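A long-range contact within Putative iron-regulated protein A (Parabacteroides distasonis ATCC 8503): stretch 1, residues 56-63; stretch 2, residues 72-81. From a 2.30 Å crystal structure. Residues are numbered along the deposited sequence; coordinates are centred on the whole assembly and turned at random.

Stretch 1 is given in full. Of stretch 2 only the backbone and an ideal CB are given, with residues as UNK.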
# COMPACT_ATOMS: atom_id res chain seq x y z
N THR A 56 -2.35 10.32 13.36
CA THR A 56 -2.64 11.29 14.39
C THR A 56 -1.78 12.55 14.22
O THR A 56 -2.31 13.64 14.31
CB THR A 56 -2.52 10.66 15.79
OG1 THR A 56 -3.33 9.45 15.85
CG2 THR A 56 -2.92 11.70 16.96
N ALA A 57 -0.50 12.45 13.90
CA ALA A 57 0.31 13.68 13.64
C ALA A 57 -0.21 14.40 12.40
O ALA A 57 -0.34 15.66 12.36
CB ALA A 57 1.78 13.38 13.47
N TYR A 58 -0.57 13.62 11.38
CA TYR A 58 -1.09 14.22 10.17
C TYR A 58 -2.39 15.02 10.41
O TYR A 58 -2.50 16.14 9.94
CB TYR A 58 -1.27 13.20 9.08
CG TYR A 58 -2.13 13.72 7.96
CD1 TYR A 58 -1.61 14.50 6.94
CD2 TYR A 58 -3.47 13.41 7.92
CE1 TYR A 58 -2.46 14.98 5.91
CE2 TYR A 58 -4.30 13.84 6.89
CZ TYR A 58 -3.80 14.64 5.91
OH TYR A 58 -4.71 15.07 5.03
N LYS A 59 -3.35 14.47 11.16
CA LYS A 59 -4.63 15.15 11.40
C LYS A 59 -4.39 16.41 12.26
O LYS A 59 -4.94 17.47 11.95
CB LYS A 59 -5.68 14.16 11.96
CG LYS A 59 -6.80 14.70 12.83
CD LYS A 59 -7.92 15.26 11.96
CE LYS A 59 -9.01 15.89 12.82
NZ LYS A 59 -9.76 16.85 11.97
N ASN A 60 -3.52 16.33 13.27
CA ASN A 60 -3.14 17.50 14.08
C ASN A 60 -2.46 18.57 13.23
O ASN A 60 -2.77 19.73 13.41
CB ASN A 60 -2.26 17.14 15.31
CG ASN A 60 -3.03 16.31 16.34
OD1 ASN A 60 -4.22 16.50 16.52
ND2 ASN A 60 -2.36 15.36 16.98
N ALA A 61 -1.63 18.18 12.28
CA ALA A 61 -0.96 19.16 11.41
C ALA A 61 -1.95 19.80 10.44
O ALA A 61 -1.91 20.98 10.22
CB ALA A 61 0.19 18.53 10.65
N VAL A 62 -2.83 19.01 9.84
CA VAL A 62 -3.91 19.54 9.00
C VAL A 62 -4.79 20.52 9.82
O VAL A 62 -5.12 21.59 9.37
CB VAL A 62 -4.77 18.39 8.41
CG1 VAL A 62 -6.14 18.91 7.99
CG2 VAL A 62 -4.06 17.73 7.24
N ASP A 63 -5.15 20.15 11.02
CA ASP A 63 -5.97 21.03 11.88
C ASP A 63 -5.31 22.36 12.17
O ASP A 63 -5.97 23.39 12.21
CB ASP A 63 -6.23 20.39 13.24
CG ASP A 63 -7.38 19.36 13.22
OD1 ASP A 63 -8.09 19.27 12.18
OD2 ASP A 63 -7.56 18.66 14.26
N UNK A 72 3.81 27.86 6.47
CA UNK A 72 4.63 26.88 7.18
C UNK A 72 3.81 25.69 7.70
O UNK A 72 4.28 24.53 7.59
CB UNK A 72 5.35 27.56 8.35
N UNK A 73 2.58 25.97 8.19
CA UNK A 73 1.67 24.93 8.70
C UNK A 73 1.21 24.01 7.56
O UNK A 73 1.07 22.82 7.76
CB UNK A 73 0.46 25.57 9.38
N UNK A 74 1.01 24.58 6.39
CA UNK A 74 0.71 23.84 5.19
C UNK A 74 1.85 22.91 4.81
O UNK A 74 1.63 21.70 4.64
CB UNK A 74 0.40 24.80 4.04
N UNK A 75 3.06 23.47 4.66
CA UNK A 75 4.27 22.66 4.38
C UNK A 75 4.37 21.50 5.36
O UNK A 75 4.68 20.37 4.92
CB UNK A 75 5.53 23.52 4.46
N UNK A 76 4.11 21.77 6.66
CA UNK A 76 4.14 20.70 7.71
C UNK A 76 3.04 19.64 7.51
O UNK A 76 3.27 18.44 7.72
CB UNK A 76 3.98 21.33 9.10
N UNK A 77 1.86 20.08 7.09
CA UNK A 77 0.76 19.16 6.79
C UNK A 77 1.13 18.27 5.60
O UNK A 77 0.93 17.04 5.63
CB UNK A 77 -0.53 19.93 6.50
N UNK A 78 1.75 18.87 4.60
CA UNK A 78 2.22 18.13 3.42
C UNK A 78 3.27 17.09 3.76
O UNK A 78 3.22 15.97 3.25
CB UNK A 78 2.79 19.10 2.38
N UNK A 79 4.24 17.46 4.59
CA UNK A 79 5.26 16.51 5.06
C UNK A 79 4.57 15.36 5.81
O UNK A 79 4.87 14.17 5.59
CB UNK A 79 6.28 17.21 5.96
N UNK A 80 3.66 15.71 6.72
CA UNK A 80 2.96 14.71 7.52
C UNK A 80 2.13 13.74 6.62
O UNK A 80 2.04 12.56 6.88
CB UNK A 80 2.05 15.41 8.53
N UNK A 81 1.59 14.23 5.52
CA UNK A 81 0.82 13.40 4.57
C UNK A 81 1.72 12.35 3.98
O UNK A 81 1.39 11.14 3.97
CB UNK A 81 0.20 14.25 3.46

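Two helices run nearly antiparallel, their axes 8.3 Å apart at closest approach, so wherever a CB points straight across there is room for little more than a methyl group. Every position of the second helix has helical backbone angles, which leaves the direction of CA-to-CB as the main guide.

At position 72 nothing of stretch 1 lies within reach of the CB, so most residues would serve; it is Asn-72. Position 73 points sideways, its ideal CB 5.2 Å from Ala-61 O. A polar side chain or a modest apolar one would fit. The residue is Asp-73, whose carboxylate bonds elsewhere in the structure. Its backbone does the bridging: one water donates to both Ala-61 O and Asp-73 O, at 2.8 and 2.6 Å, joining two carbonyls that could not bond each other directly.

Position 74 points away and 75 is out of reach, so stretch 1 constrains neither; they are Leu-74 and Ala-75. Position 76 points sideways, with its ideal CB 5.0 Å from Ala-61 CB. Stretch 1 offers no charge to pair with there, and many side chains could turn outward. Asp-76 is found, adding little to the contact.

Position 77 is tighter. Although its CB points sideways, the ideal atom sits 4.1 Å from Ala-61 O and 4.2 Å from Val-62 N, and its CA is 4.9 Å from the CA of Ala-61. Alanine, glycine or perhaps serine would suit. Ala-77 is deposited; its CB packs 4.2 Å from Val-62 CG2 and 4.4 Å from Ala-61 CB.

Positions 78 and 79 ask nothing of stretch 1: the first points away, and the second points sideways with no neighbour near its CB. They are Cys-78 and Asp-79, the latter's side chain leading away.

Position 80 points directly toward stretch 1, its ideal CB 3.7 Å from Tyr-58 CA and 4.2 Å from Ala-61 CB. Small residues are again the natural choice. Ala-80 fills the place, its CB also lying 4.1 Å from Tyr-58 CB, and with Ala-61 facing it from the other helix, small meets small and the backbones stay close.

At position 81 the CB points sideways, 3.7 Å from Tyr-58 CE1, beside an aromatic ring. A large apolar or aromatic side chain could exploit that surface: leucine, methionine, phenylalanine or tryptophan. The residue is Trp-81, with chi1 at t; the edge of its indole approaches the face of Tyr-58 in an offset edge-to-face pair, planes at 64°, while NE1 is hydrogen-bonded elsewhere in the structure.

Stretch 2 72-81: NDLADACDAW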
# COMPACT_ATOMS: atom_id res chain seq x y z
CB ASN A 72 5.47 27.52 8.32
CG ASN A 72 6.45 28.57 7.81
OD1 ASN A 72 6.83 28.57 6.64
ND2 ASN A 72 6.82 29.48 8.67
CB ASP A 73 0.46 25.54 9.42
CG ASP A 73 0.84 26.25 10.71
OD1 ASP A 73 2.02 26.18 11.15
OD2 ASP A 73 -0.03 26.90 11.31
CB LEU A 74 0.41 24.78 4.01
CG LEU A 74 -0.03 24.07 2.69
CD1 LEU A 74 -1.22 23.11 2.79
CD2 LEU A 74 -0.36 25.07 1.62
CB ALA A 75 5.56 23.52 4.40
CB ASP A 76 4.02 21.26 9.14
CG ASP A 76 5.30 21.99 9.65
OD1 ASP A 76 6.35 21.98 8.96
OD2 ASP A 76 5.22 22.57 10.77
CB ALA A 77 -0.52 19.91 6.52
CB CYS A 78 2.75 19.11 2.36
SG CYS A 78 1.50 20.12 1.50
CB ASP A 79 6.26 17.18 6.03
CG ASP A 79 7.23 18.22 5.34
OD1 ASP A 79 7.26 18.26 4.09
OD2 ASP A 79 7.97 18.96 6.07
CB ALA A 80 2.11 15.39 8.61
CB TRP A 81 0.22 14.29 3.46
CG TRP A 81 -0.58 13.56 2.43
CD1 TRP A 81 -1.95 13.32 2.44
CD2 TRP A 81 -0.09 12.88 1.23
NE1 TRP A 81 -2.32 12.58 1.36
CE2 TRP A 81 -1.25 12.29 0.60
CE3 TRP A 81 1.14 12.71 0.64
CZ2 TRP A 81 -1.15 11.56 -0.57
CZ3 TRP A 81 1.24 11.99 -0.55
CH2 TRP A 81 0.11 11.42 -1.13
O HOH W 1 0.69 22.12 10.19
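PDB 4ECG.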